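Local coordinates for probable TonB-dependent receptor (Pseudomonas aeruginosa, PDB 4K3F), which probably serves as a lipid-anchored periplasmic binding protein that captures methionine for uptake, and holds a selenomethionine in its cleft, at residues Ala26-Asp31 and Met212-Lys217; Gln42-Val47 and Asp64-Ala69; Arg51-Phe56 and Pro204-Ser209; Leu153-Leu158 and Thr172-Glu177; Gln226-Gln229 and Ala235-Pro238. All blocks are in the same frame, centred on the assembly; numbering follows the deposited sequence.

Interaction 1 of 5, residues Ala26-Asp31 and Met212-Lys217; sequences AKEGVD and MQKLAK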
# COMPACT_ATOMS: atom_id res chain seq x y z
N ALA A 26 -22.88 -6.38 10.22
CA ALA A 26 -23.75 -7.35 10.92
C ALA A 26 -25.17 -6.83 11.01
O ALA A 26 -26.14 -7.58 10.83
CB ALA A 26 -23.21 -7.68 12.30
N LYS A 27 -25.31 -5.52 11.21
CA LYS A 27 -26.62 -4.90 11.34
C LYS A 27 -27.35 -4.82 10.00
O LYS A 27 -28.55 -4.59 9.99
CB LYS A 27 -26.52 -3.50 11.95
CG LYS A 27 -25.97 -3.50 13.37
CD LYS A 27 -26.80 -4.33 14.33
CE LYS A 27 -26.81 -3.67 15.70
NZ LYS A 27 -27.61 -4.44 16.69
N GLU A 28 -26.63 -4.98 8.88
CA GLU A 28 -27.23 -5.03 7.54
C GLU A 28 -27.25 -6.45 6.97
O GLU A 28 -27.39 -6.62 5.75
CB GLU A 28 -26.42 -4.19 6.57
CG GLU A 28 -26.06 -2.83 7.05
CD GLU A 28 -25.37 -2.10 5.96
OE1 GLU A 28 -26.08 -1.54 5.11
OE2 GLU A 28 -24.12 -2.15 5.94
N GLY A 29 -27.12 -7.45 7.82
CA GLY A 29 -27.29 -8.84 7.41
C GLY A 29 -26.08 -9.42 6.71
O GLY A 29 -26.20 -10.38 5.93
N VAL A 30 -24.89 -8.88 7.00
CA VAL A 30 -23.67 -9.37 6.40
C VAL A 30 -22.69 -9.76 7.46
O VAL A 30 -22.40 -8.96 8.34
CB VAL A 30 -23.00 -8.32 5.47
CG1 VAL A 30 -21.62 -8.81 5.04
CG2 VAL A 30 -23.89 -8.04 4.29
N ASP A 31 -22.19 -10.99 7.36
CA ASP A 31 -21.24 -11.54 8.34
C ASP A 31 -19.85 -11.51 7.75
O ASP A 31 -19.44 -12.39 7.00
CB ASP A 31 -21.63 -12.97 8.72
CG ASP A 31 -20.69 -13.58 9.73
OD1 ASP A 31 -19.96 -12.85 10.43
OD2 ASP A 31 -20.70 -14.82 9.83
N MSE A 212 -21.24 -7.42 -1.07
CA MSE A 212 -20.09 -6.64 -1.48
C MSE A 212 -20.41 -5.16 -1.49
O MSE A 212 -19.59 -4.31 -1.08
CB MSE A 212 -19.55 -7.10 -2.82
CG MSE A 212 -18.12 -6.62 -3.12
SE MSE A 212 -16.75 -7.49 -2.01
CE MSE A 212 -17.10 -9.29 -2.71
N GLN A 213 -21.60 -4.81 -1.97
CA GLN A 213 -21.98 -3.41 -2.05
C GLN A 213 -22.13 -2.81 -0.66
O GLN A 213 -21.77 -1.64 -0.46
CB GLN A 213 -23.31 -3.21 -2.78
CG GLN A 213 -23.30 -3.53 -4.28
CD GLN A 213 -24.71 -3.37 -4.93
OE1 GLN A 213 -25.78 -3.43 -4.27
NE2 GLN A 213 -24.71 -3.15 -6.24
N LYS A 214 -22.68 -3.58 0.27
CA LYS A 214 -22.84 -3.09 1.66
C LYS A 214 -21.46 -2.85 2.25
O LYS A 214 -21.26 -1.83 2.90
CB LYS A 214 -23.61 -4.08 2.47
CG LYS A 214 -25.09 -4.07 2.15
CD LYS A 214 -25.85 -5.19 2.80
CE LYS A 214 -27.36 -5.00 2.63
NZ LYS A 214 -28.02 -6.26 3.03
N LEU A 215 -20.51 -3.77 2.04
CA LEU A 215 -19.14 -3.52 2.54
C LEU A 215 -18.54 -2.27 1.94
O LEU A 215 -17.97 -1.45 2.65
CB LEU A 215 -18.22 -4.71 2.28
CG LEU A 215 -16.73 -4.56 2.70
CD1 LEU A 215 -16.50 -4.23 4.16
CD2 LEU A 215 -15.95 -5.83 2.37
N ALA A 216 -18.61 -2.14 0.60
CA ALA A 216 -18.10 -0.95 -0.09
C ALA A 216 -18.69 0.36 0.51
O ALA A 216 -17.97 1.33 0.75
CB ALA A 216 -18.36 -1.05 -1.61
N LYS A 217 -20.01 0.38 0.74
CA LYS A 217 -20.67 1.55 1.28
C LYS A 217 -20.18 1.83 2.70
O LYS A 217 -19.93 2.97 3.04
CB LYS A 217 -22.19 1.39 1.25
CG LYS A 217 -22.95 2.59 1.80
CD LYS A 217 -24.39 2.61 1.28
CE LYS A 217 -25.33 3.41 2.18
NZ LYS A 217 -26.74 2.99 1.96

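Interaction 2 of 5, residues Gln42-Val47 and Asp64-Ala69; sequences QPNVQV and DEFNKA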
# COMPACT_ATOMS: atom_id res chain seq x y z
N GLN A 42 -0.42 -13.67 -1.61
CA GLN A 42 -1.46 -14.63 -1.23
C GLN A 42 -2.88 -14.05 -1.15
O GLN A 42 -3.84 -14.77 -1.50
CB GLN A 42 -1.09 -15.41 0.05
CG GLN A 42 0.19 -16.28 -0.09
CD GLN A 42 0.21 -17.15 -1.36
OE1 GLN A 42 1.16 -17.10 -2.15
NE2 GLN A 42 -0.83 -17.93 -1.57
N PRO A 43 -3.07 -12.79 -0.71
CA PRO A 43 -4.46 -12.27 -0.71
C PRO A 43 -5.12 -12.32 -2.10
O PRO A 43 -6.34 -12.57 -2.18
CB PRO A 43 -4.33 -10.84 -0.11
CG PRO A 43 -3.07 -10.94 0.70
CD PRO A 43 -2.14 -11.83 -0.08
N ASN A 44 -4.34 -12.10 -3.17
CA ASN A 44 -4.88 -12.14 -4.50
C ASN A 44 -5.09 -13.57 -4.95
O ASN A 44 -6.10 -13.92 -5.54
CB ASN A 44 -3.97 -11.40 -5.45
CG ASN A 44 -4.25 -9.93 -5.49
OD1 ASN A 44 -5.31 -9.48 -5.09
ND2 ASN A 44 -3.28 -9.16 -6.01
N VAL A 45 -4.09 -14.40 -4.69
CA VAL A 45 -4.17 -15.83 -5.04
C VAL A 45 -5.40 -16.48 -4.38
O VAL A 45 -6.11 -17.24 -5.02
CB VAL A 45 -2.89 -16.59 -4.59
CG1 VAL A 45 -3.06 -18.09 -4.80
CG2 VAL A 45 -1.67 -16.06 -5.30
N GLN A 46 -5.67 -16.14 -3.12
CA GLN A 46 -6.80 -16.74 -2.39
C GLN A 46 -8.12 -16.37 -3.03
O GLN A 46 -9.05 -17.17 -3.12
CB GLN A 46 -6.81 -16.28 -0.94
CG GLN A 46 -5.69 -16.91 -0.12
CD GLN A 46 -6.05 -18.25 0.48
OE1 GLN A 46 -7.20 -18.51 0.80
NE2 GLN A 46 -5.08 -19.06 0.68
N VAL A 47 -8.22 -15.13 -3.51
CA VAL A 47 -9.47 -14.70 -4.16
C VAL A 47 -9.65 -15.35 -5.53
O VAL A 47 -10.73 -15.87 -5.86
CB VAL A 47 -9.60 -13.15 -4.19
CG1 VAL A 47 -10.90 -12.72 -4.89
CG2 VAL A 47 -9.65 -12.60 -2.78
N ASP A 64 -3.42 -4.12 -11.26
CA ASP A 64 -3.38 -4.24 -12.72
C ASP A 64 -2.15 -5.07 -13.17
O ASP A 64 -2.22 -5.96 -14.07
CB ASP A 64 -3.34 -2.86 -13.38
CG ASP A 64 -4.63 -2.06 -13.20
OD1 ASP A 64 -5.67 -2.62 -12.85
OD2 ASP A 64 -4.58 -0.81 -13.45
N GLU A 65 -0.99 -4.75 -12.57
CA GLU A 65 0.23 -5.48 -12.84
C GLU A 65 0.14 -6.92 -12.38
O GLU A 65 0.61 -7.84 -13.08
CB GLU A 65 1.40 -4.77 -12.16
CG GLU A 65 2.74 -5.46 -12.31
CD GLU A 65 3.19 -5.71 -13.74
OE1 GLU A 65 2.75 -5.00 -14.68
OE2 GLU A 65 4.06 -6.58 -13.90
N PHE A 66 -0.51 -7.15 -11.21
CA PHE A 66 -0.69 -8.51 -10.72
C PHE A 66 -1.55 -9.33 -11.70
O PHE A 66 -1.20 -10.45 -12.08
CB PHE A 66 -1.23 -8.48 -9.28
CG PHE A 66 -1.08 -9.80 -8.56
CD1 PHE A 66 -1.96 -10.83 -8.81
CD2 PHE A 66 -0.08 -9.98 -7.64
CE1 PHE A 66 -1.81 -12.04 -8.16
CE2 PHE A 66 0.05 -11.17 -6.95
CZ PHE A 66 -0.81 -12.20 -7.24
N ASN A 67 -2.69 -8.80 -12.14
CA ASN A 67 -3.49 -9.51 -13.13
C ASN A 67 -2.75 -9.78 -14.42
O ASN A 67 -2.91 -10.85 -15.03
CB ASN A 67 -4.73 -8.69 -13.45
CG ASN A 67 -5.83 -8.79 -12.38
OD1 ASN A 67 -6.06 -9.82 -11.74
ND2 ASN A 67 -6.58 -7.73 -12.27
N LYS A 68 -1.97 -8.81 -14.87
CA LYS A 68 -1.14 -9.00 -16.06
C LYS A 68 -0.15 -10.16 -15.84
O LYS A 68 -0.08 -11.09 -16.66
CB LYS A 68 -0.40 -7.73 -16.41
CG LYS A 68 0.52 -7.86 -17.61
CD LYS A 68 1.27 -6.55 -17.85
CE LYS A 68 2.15 -6.65 -19.09
NZ LYS A 68 3.23 -7.64 -18.91
N ALA A 69 0.60 -10.11 -14.74
CA ALA A 69 1.63 -11.11 -14.48
C ALA A 69 1.07 -12.51 -14.29
O ALA A 69 1.65 -13.49 -14.75
CB ALA A 69 2.46 -10.73 -13.30

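Interaction 3 of 5, residues Arg51-Phe56 and Pro204-Ser209; sequences RLDANF and PDNKDS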
# COMPACT_ATOMS: atom_id res chain seq x y z
N ARG A 51 -11.14 -19.12 -2.85
CA ARG A 51 -11.05 -19.54 -1.48
C ARG A 51 -11.67 -18.50 -0.58
O ARG A 51 -12.20 -18.83 0.50
CB ARG A 51 -9.61 -19.80 -1.06
CG ARG A 51 -8.99 -20.92 -1.88
CD ARG A 51 -7.54 -21.23 -1.54
NE ARG A 51 -6.96 -22.12 -2.57
CZ ARG A 51 -7.09 -23.46 -2.60
NH1 ARG A 51 -7.74 -24.12 -1.66
NH2 ARG A 51 -6.59 -24.15 -3.60
N LEU A 52 -11.52 -17.22 -0.96
CA LEU A 52 -12.07 -16.10 -0.19
C LEU A 52 -12.78 -15.21 -1.20
O LEU A 52 -12.45 -15.25 -2.40
CB LEU A 52 -10.96 -15.32 0.49
CG LEU A 52 -10.10 -16.11 1.47
CD1 LEU A 52 -8.98 -15.25 2.02
CD2 LEU A 52 -10.97 -16.63 2.58
N ASP A 53 -13.74 -14.42 -0.74
CA ASP A 53 -14.56 -13.62 -1.63
C ASP A 53 -13.88 -12.31 -2.16
O ASP A 53 -14.14 -11.90 -3.28
CB ASP A 53 -15.81 -13.19 -0.93
CG ASP A 53 -16.75 -14.36 -0.53
OD1 ASP A 53 -16.94 -15.32 -1.31
OD2 ASP A 53 -17.29 -14.28 0.58
N ALA A 54 -13.04 -11.71 -1.36
CA ALA A 54 -12.47 -10.39 -1.63
C ALA A 54 -11.20 -10.17 -0.84
O ALA A 54 -10.82 -10.98 0.02
CB ALA A 54 -13.49 -9.33 -1.25
N ASN A 55 -10.49 -9.11 -1.16
CA ASN A 55 -9.34 -8.70 -0.37
C ASN A 55 -9.24 -7.18 -0.27
O ASN A 55 -9.85 -6.42 -1.04
CB ASN A 55 -8.02 -9.36 -0.85
CG ASN A 55 -7.59 -8.93 -2.24
OD1 ASN A 55 -7.47 -7.74 -2.55
ND2 ASN A 55 -7.30 -9.89 -3.07
N PHE A 56 -8.40 -6.76 0.66
CA PHE A 56 -8.21 -5.33 0.97
C PHE A 56 -6.80 -5.15 1.45
O PHE A 56 -6.50 -5.37 2.61
CB PHE A 56 -9.26 -4.86 1.97
CG PHE A 56 -9.15 -3.41 2.36
CD1 PHE A 56 -8.91 -2.43 1.41
CD2 PHE A 56 -9.31 -3.01 3.66
CE1 PHE A 56 -8.82 -1.07 1.79
CE2 PHE A 56 -9.22 -1.66 4.03
CZ PHE A 56 -8.99 -0.70 3.10
N PRO A 204 -15.38 -10.62 -10.85
CA PRO A 204 -16.61 -10.30 -11.59
C PRO A 204 -17.88 -10.89 -11.01
O PRO A 204 -18.92 -10.24 -11.06
CB PRO A 204 -16.32 -10.82 -12.99
CG PRO A 204 -14.82 -10.63 -13.12
CD PRO A 204 -14.28 -11.00 -11.76
N ASP A 205 -17.82 -12.09 -10.44
CA ASP A 205 -18.99 -12.76 -9.94
C ASP A 205 -19.64 -12.09 -8.74
O ASP A 205 -20.86 -12.21 -8.56
CB ASP A 205 -18.76 -14.25 -9.67
CG ASP A 205 -17.68 -14.53 -8.59
OD1 ASP A 205 -17.93 -14.41 -7.35
OD2 ASP A 205 -16.56 -14.89 -9.05
N ASN A 206 -18.84 -11.39 -7.95
CA ASN A 206 -19.34 -10.82 -6.67
C ASN A 206 -19.16 -9.35 -6.44
O ASN A 206 -19.60 -8.82 -5.43
CB ASN A 206 -18.83 -11.65 -5.49
CG ASN A 206 -17.31 -11.63 -5.38
OD1 ASN A 206 -16.64 -10.87 -6.09
ND2 ASN A 206 -16.79 -12.42 -4.48
N LYS A 207 -18.51 -8.66 -7.37
CA LYS A 207 -18.33 -7.23 -7.22
C LYS A 207 -19.66 -6.51 -6.96
O LYS A 207 -19.70 -5.56 -6.19
CB LYS A 207 -17.68 -6.66 -8.48
CG LYS A 207 -17.73 -5.16 -8.61
CD LYS A 207 -16.71 -4.66 -9.59
CE LYS A 207 -16.85 -3.15 -9.87
NZ LYS A 207 -15.66 -2.66 -10.66
N ASP A 208 -20.70 -6.93 -7.67
CA ASP A 208 -22.00 -6.29 -7.62
C ASP A 208 -23.02 -7.09 -6.83
O ASP A 208 -24.23 -6.91 -6.97
CB ASP A 208 -22.48 -6.03 -9.03
CG ASP A 208 -21.55 -5.04 -9.77
OD1 ASP A 208 -21.35 -3.98 -9.23
OD2 ASP A 208 -21.03 -5.38 -10.83
N SER A 209 -22.51 -7.91 -5.93
CA SER A 209 -23.39 -8.63 -5.00
C SER A 209 -23.88 -7.70 -3.90
O SER A 209 -23.27 -6.68 -3.61
CB SER A 209 -22.64 -9.85 -4.43
OG SER A 209 -21.56 -9.47 -3.58
O HOH W 1 -18.18 -15.03 -3.69

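Interaction 4 of 5, residues Leu153-Leu158 and Thr172-Glu177; sequences LEAATL and TNYALE. With MSE (selenomethionine), chain B.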
# COMPACT_ATOMS: atom_id res chain seq x y z
N LEU A 153 14.44 -4.95 -2.84
CA LEU A 153 14.09 -6.14 -2.05
C LEU A 153 12.60 -6.22 -1.82
O LEU A 153 11.85 -5.27 -2.04
CB LEU A 153 14.81 -6.16 -0.72
CG LEU A 153 16.35 -6.30 -0.79
CD1 LEU A 153 16.93 -6.08 0.59
CD2 LEU A 153 16.80 -7.64 -1.32
N GLU A 154 12.13 -7.40 -1.43
CA GLU A 154 10.68 -7.58 -1.31
C GLU A 154 10.13 -6.63 -0.23
O GLU A 154 10.71 -6.45 0.84
CB GLU A 154 10.34 -9.03 -0.98
CG GLU A 154 8.90 -9.43 -1.35
CD GLU A 154 7.84 -8.99 -0.34
OE1 GLU A 154 8.14 -8.95 0.86
OE2 GLU A 154 6.68 -8.70 -0.74
N ALA A 155 8.98 -6.03 -0.53
CA ALA A 155 8.40 -4.96 0.32
C ALA A 155 8.33 -5.25 1.82
O ALA A 155 8.63 -4.39 2.60
CB ALA A 155 7.02 -4.59 -0.15
N ALA A 156 7.89 -6.45 2.18
CA ALA A 156 7.70 -6.79 3.58
C ALA A 156 9.01 -6.88 4.36
O ALA A 156 9.00 -6.77 5.58
CB ALA A 156 6.96 -8.12 3.69
N THR A 157 10.12 -7.04 3.65
CA THR A 157 11.41 -7.23 4.29
C THR A 157 12.14 -5.92 4.60
O THR A 157 13.16 -5.93 5.27
CB THR A 157 12.37 -8.09 3.44
OG1 THR A 157 12.87 -7.36 2.33
CG2 THR A 157 11.73 -9.41 2.99
N LEU A 158 11.64 -4.80 4.08
CA LEU A 158 12.36 -3.57 4.21
C LEU A 158 12.53 -3.06 5.67
O LEU A 158 13.61 -2.54 6.01
CB LEU A 158 11.79 -2.49 3.28
CG LEU A 158 11.72 -2.83 1.78
CD1 LEU A 158 11.52 -1.53 0.96
CD2 LEU A 158 12.92 -3.58 1.27
N THR A 172 3.68 2.00 3.75
CA THR A 172 3.20 2.45 5.08
C THR A 172 2.60 1.31 5.93
O THR A 172 2.77 1.26 7.16
CB THR A 172 2.23 3.61 4.89
OG1 THR A 172 2.98 4.70 4.35
CG2 THR A 172 1.56 4.01 6.19
N ASN A 173 1.87 0.37 5.31
CA ASN A 173 1.33 -0.75 6.07
C ASN A 173 2.41 -1.50 6.83
O ASN A 173 2.24 -1.79 8.02
CB ASN A 173 0.50 -1.71 5.21
CG ASN A 173 1.34 -2.53 4.26
OD1 ASN A 173 1.85 -2.03 3.25
ND2 ASN A 173 1.49 -3.79 4.57
N TYR A 174 3.56 -1.69 6.17
CA TYR A 174 4.69 -2.32 6.79
C TYR A 174 5.42 -1.38 7.77
O TYR A 174 5.84 -1.82 8.83
CB TYR A 174 5.66 -2.90 5.77
CG TYR A 174 5.11 -4.08 5.01
CD1 TYR A 174 4.55 -5.17 5.68
CD2 TYR A 174 5.13 -4.11 3.64
CE1 TYR A 174 4.04 -6.25 5.01
CE2 TYR A 174 4.64 -5.19 2.93
CZ TYR A 174 4.05 -6.25 3.60
OH TYR A 174 3.59 -7.33 2.89
N ALA A 175 5.55 -0.11 7.42
CA ALA A 175 6.14 0.86 8.33
C ALA A 175 5.40 0.95 9.68
O ALA A 175 6.04 0.96 10.73
CB ALA A 175 6.21 2.20 7.66
N LEU A 176 4.07 1.02 9.64
CA LEU A 176 3.24 1.13 10.82
C LEU A 176 3.37 -0.14 11.64
O LEU A 176 3.42 -0.07 12.84
CB LEU A 176 1.79 1.36 10.43
CG LEU A 176 1.43 2.72 9.82
CD1 LEU A 176 -0.01 2.75 9.35
CD2 LEU A 176 1.69 3.83 10.82
N GLU A 177 3.44 -1.33 11.03
CA GLU A 177 3.65 -2.55 11.86
C GLU A 177 5.00 -2.55 12.56
O GLU A 177 5.17 -3.14 13.63
CB GLU A 177 3.53 -3.82 11.04
CG GLU A 177 2.14 -4.13 10.57
CD GLU A 177 2.08 -5.53 10.02
OE1 GLU A 177 2.03 -6.47 10.84
OE2 GLU A 177 2.14 -5.70 8.79
N MSE B . -0.80 -0.61 1.60
CA MSE B . 0.26 -0.61 0.55
C MSE B . 0.45 0.84 0.12
O MSE B . -0.54 1.56 -0.07
OXT MSE B . 1.58 1.30 -0.05
CB MSE B . -0.12 -1.49 -0.66
CG MSE B . 0.96 -1.52 -1.71
SE MSE B . 0.34 -2.50 -3.29
CE MSE B . 0.25 -4.25 -2.57
O HOH W 2 4.80 -8.91 0.86

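Interaction 5 of 5, residues Gln226-Gln229 and Ala235-Pro238; sequences QFIQ and AVVP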
# COMPACT_ATOMS: atom_id res chain seq x y z
N GLN A 226 -13.78 8.68 10.41
CA GLN A 226 -13.37 9.13 11.73
C GLN A 226 -12.34 8.18 12.33
O GLN A 226 -11.34 8.63 12.91
CB GLN A 226 -14.59 9.24 12.67
CG GLN A 226 -14.29 9.61 14.13
CD GLN A 226 -13.54 10.91 14.27
OE1 GLN A 226 -13.88 11.88 13.60
NE2 GLN A 226 -12.51 10.94 15.14
N PHE A 227 -12.61 6.87 12.24
CA PHE A 227 -11.67 5.91 12.80
C PHE A 227 -10.30 6.11 12.16
O PHE A 227 -9.28 6.13 12.83
CB PHE A 227 -12.14 4.45 12.59
CG PHE A 227 -11.07 3.43 12.90
CD1 PHE A 227 -10.73 3.13 14.22
CD2 PHE A 227 -10.39 2.78 11.89
CE1 PHE A 227 -9.73 2.22 14.52
CE2 PHE A 227 -9.40 1.87 12.18
CZ PHE A 227 -9.06 1.59 13.49
N ILE A 228 -10.27 6.21 10.83
CA ILE A 228 -8.99 6.33 10.11
C ILE A 228 -8.24 7.58 10.57
O ILE A 228 -7.04 7.56 10.83
CB ILE A 228 -9.22 6.36 8.58
CG1 ILE A 228 -9.66 4.96 8.08
CG2 ILE A 228 -7.97 6.80 7.85
CD1 ILE A 228 -10.21 4.94 6.66
N GLN A 229 -8.96 8.68 10.65
CA GLN A 229 -8.34 9.94 11.07
C GLN A 229 -7.72 9.90 12.48
O GLN A 229 -6.55 10.30 12.71
CB GLN A 229 -9.40 11.04 10.98
CG GLN A 229 -9.67 11.47 9.54
CD GLN A 229 -10.86 12.39 9.43
OE1 GLN A 229 -11.71 12.42 10.32
NE2 GLN A 229 -10.94 13.12 8.33
N ALA A 235 -1.19 9.36 8.87
CA ALA A 235 -0.39 8.37 8.13
C ALA A 235 -1.20 7.60 7.10
O ALA A 235 -0.64 7.04 6.10
CB ALA A 235 0.24 7.40 9.12
N VAL A 236 -2.52 7.54 7.35
CA VAL A 236 -3.49 6.89 6.48
C VAL A 236 -4.57 7.92 6.24
O VAL A 236 -5.11 8.50 7.20
CB VAL A 236 -4.05 5.60 7.11
CG1 VAL A 236 -5.06 4.93 6.19
CG2 VAL A 236 -2.91 4.67 7.46
N VAL A 237 -4.79 8.25 4.97
CA VAL A 237 -5.67 9.33 4.58
C VAL A 237 -6.93 8.75 3.93
O VAL A 237 -6.82 7.99 2.95
CB VAL A 237 -4.95 10.24 3.58
CG1 VAL A 237 -5.86 11.36 3.11
CG2 VAL A 237 -3.66 10.79 4.18
N PRO A 238 -8.13 9.06 4.45
CA PRO A 238 -9.31 8.63 3.77
C PRO A 238 -9.39 9.14 2.31
O PRO A 238 -9.02 10.30 2.03
CB PRO A 238 -10.44 9.24 4.59
CG PRO A 238 -9.85 9.62 5.90
CD PRO A 238 -8.41 9.88 5.65
O HOH W 3 -5.09 9.15 9.65

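Interaction 1 of 5, residues Ala26-Asp31 and Met212-Lys217
K214 reaches from helix 210-218 across to E28 and V30 in the turn that follows helix 11-26, and nearly all of the contact runs along its side chain. Its CB starts out beside the E28 carboxylate, with E28 OE2 at 4.0 Å from K214 CB. One carbon further, CG has OE1 of the same carboxylate for a neighbour. CD then passes over V30, whose CG2 methyl lies 3.8 Å from K214 CD, and the same carbon also comes against the CB of E28. CE continues toward the E28 backbone carbonyl, and NZ finishes the run with a hydrogen bond of 2.8 Å to E28 O, approaching nearly along the C=O axis at a C=O...N angle of 163°. Beyond CG the lysine is fully extended, which is what carries the ammonium past the V30 methyl to the backbone carbonyl of E28. The two long side chains therefore run antiparallel, the E28 carboxylate at the root of K214. The carbonyl belongs to a type I turn, A26 to G29, and G29 with its positive phi is the C-prime residue of a Schellman motif closing helix 11-26. K214 NZ also forms a salt bridge with D210, one turn back. The ammonium is thus shared between a carbonyl of the turn that follows the helix and the D210 carboxylate, while the E28 carboxylate, 5.5 Å from OE1 to K214 NZ, would probably add some longer-range attraction.

Interaction 2 of 5, residues Gln42-Val47 and Asp64-Ala69
N44 lies over one face of the F66 ring, and this pairing makes most of the contact between helices 42-48 and 60-70. Each side chain points out of its own helix at the other, so that they meet head-on. The amide does not lie flat on the phenyl: the two planes stand 63° apart. ND2 sits 3.4 Å above the ring plane, displaced toward the rim near the root of the ring, with F66 CG the closest atom to N44 ND2 at 3.4 Å. Toward the other end, the CB of N44 makes a CH-pi contact, 3.9 Å from the F66 ring centroid and 27° off the normal. The asparagine thus spans the ring from CG to CZ, methylene over the outer end and nitrogen over the inner. F66 is swung into this place by its first torsion, which sets CG anti to the backbone N (chi1 -164°) and turns the ring toward helix 42-48. At the ring edge, V45 CG2 approaches F66 CZ at 4.4 Å, a looser apolar touch. N44 OD1 accepts from N55 ND2 and Q58 NE2 of strand 54-59, bonds that would fix the turn of the amide over the phenyl. Q58 and F57, both of which meet N44, belong to the selenomethionine pocket, so this helix-helix contact lies just behind the binding site, the N44 side chain about 7 Å from the ligand. Strand 54-59 runs in sequence between the two helices, and N44 also touches L74 of the loop beyond helix 60-70.

Interaction 3 of 5, residues Arg51-Phe56 and Pro204-Ser209
N206 O takes two bonds from S209, and N206 itself makes the reach across to D53. The shorter of the two is from S209 OG to N206 O, at 2.8 Å and in the carbonyl plane on a lone pair; S209 N adds the backbone bond that closes the type I turn from N206 to S209. The N206 side chain points toward the 51-56 segment. CG is tucked between the backbone N and the carbonyl carbon (chi1 62°), and from there N206 ND2 donates to D53 O at 3.0 Å with an N-H...O angle of 151°. The bond is moderately bent at the hydrogen, and the donor comes in 25° out of the carbonyl plane. A water adds a second bridge: it accepts from N206 ND2 at 3.1 Å and donates to D53 OD1 at 2.7 Å. One amide nitrogen therefore serves both the carbonyl and, through water, the carboxylate of the same aspartate. At the other end of the amide, N206 OD1 accepts from the backbone N of R203, while D53 OD2 is taken up by T6 N of strand 3-9. S209 is also the N-cap of helix 210-218, its OG receiving M212 N. The contact thus ties the start of strand 54-59 to the connection between strand 198-202 and helix 210-218, where these two central strands of the six-stranded sheet run antiparallel side by side.

Interaction 4 of 5, residues Leu153-Leu158 and Thr172-Glu177
The ring of Y174 packs on A155 and A156 of a 3-10 turn after strand 149-153, in the lobe of this periplasmic-binding-protein fold that carries the five-stranded sheet. Along helix 172-177, N173 comes first and faces two ways. Its OD1 receives a weak hydrogen bond of 3.4 Å from the amino N of the bound selenomethionine and a further one from Y40 OH. Its ND2 lies 3.4 Å above the centre of the Y174 ring. A chi1 of 71° folds the N173 amide back over the next residue's ring while leaving OD1 for the ligand. Y174, next in line, is therefore sandwiched. On the face opposite the asparagine amide, A156 CA makes a CH-pi contact 3.6 Å from the Y174 ring centroid and only 13° off the normal, and A156 CB rests near CZ and OH. A155 CB touches Y174 CE2 at 3.9 Å. N173 ND2 on one face and A156 on the other thus flank the ring, so a pocket residue has an aromatic plate behind it that is itself backed by the turn. That turn is tied internally: E154 O accepts from both N and OG1 of T157, and E154 OE1 takes A156 N from above the carboxylate plane. The hydroxyl of Y174 bonds to T38 O outside the two segments. A water also links the two sides, donating to E154 OE2 at an unusually short 2.5 Å and to Y174 OH at 2.8 Å.

Interaction 5 of 5, residues Gln226-Gln229 and Ala235-Pro238
I228 pushes its CG2 methyl into the space between V236 and P238, and nearly every close approach in this contact involves that one carbon. V236 CG1 and P238 CD each lie 3.8 Å from I228 CG2, with V236 O at 3.4 Å. The methyl stands anti to the backbone N of I228, which turns it from the helix toward the 235-238 segment, where the proline and valine both direct their side chains back at it. Q229 adds a looser touch at the margin, its CG against P238 CG at 4.1 Å, the two side chains meeting at about a right angle. No direct hydrogen bond joins the segments; instead a water donates to I228 O at 2.8 Å and to V236 O at an unusually short distance, bridging two carbonyls that could not bond each other. Further out, I17 of helix 11-26 packs on I228, and P13 of the same helix on V236. The backbone of V237 pairs with I82, which makes 237-238 the outermost strand of the six-stranded sheet beside strand 75-82, with helix 222-232 lying against it and against helix 11-26.

Overall arrangement
Interactions 1, 3 and 5 all reach the six-stranded sheet; interactions 1 and 3 each join an early segment to one that comes after the excursion through the other lobe, while interaction 5 is local. Interactions 1 and 3 have centres 13 Å apart and touch where M212 packs on N206 and A54. Interactions 2 and 3 are equally close, V47 packing on A54, and their segments alternate along the chain. Interaction 4 belongs to the lobe with the five-stranded sheet, about 30 Å from interaction 1 between centres and on the opposite side of the chain's centre; it is nested inside the loops closed by interactions 1 and 3. Interaction 5 comes last, and L176 meets V236 there, joining the two lobes beside the selenomethionine pocket.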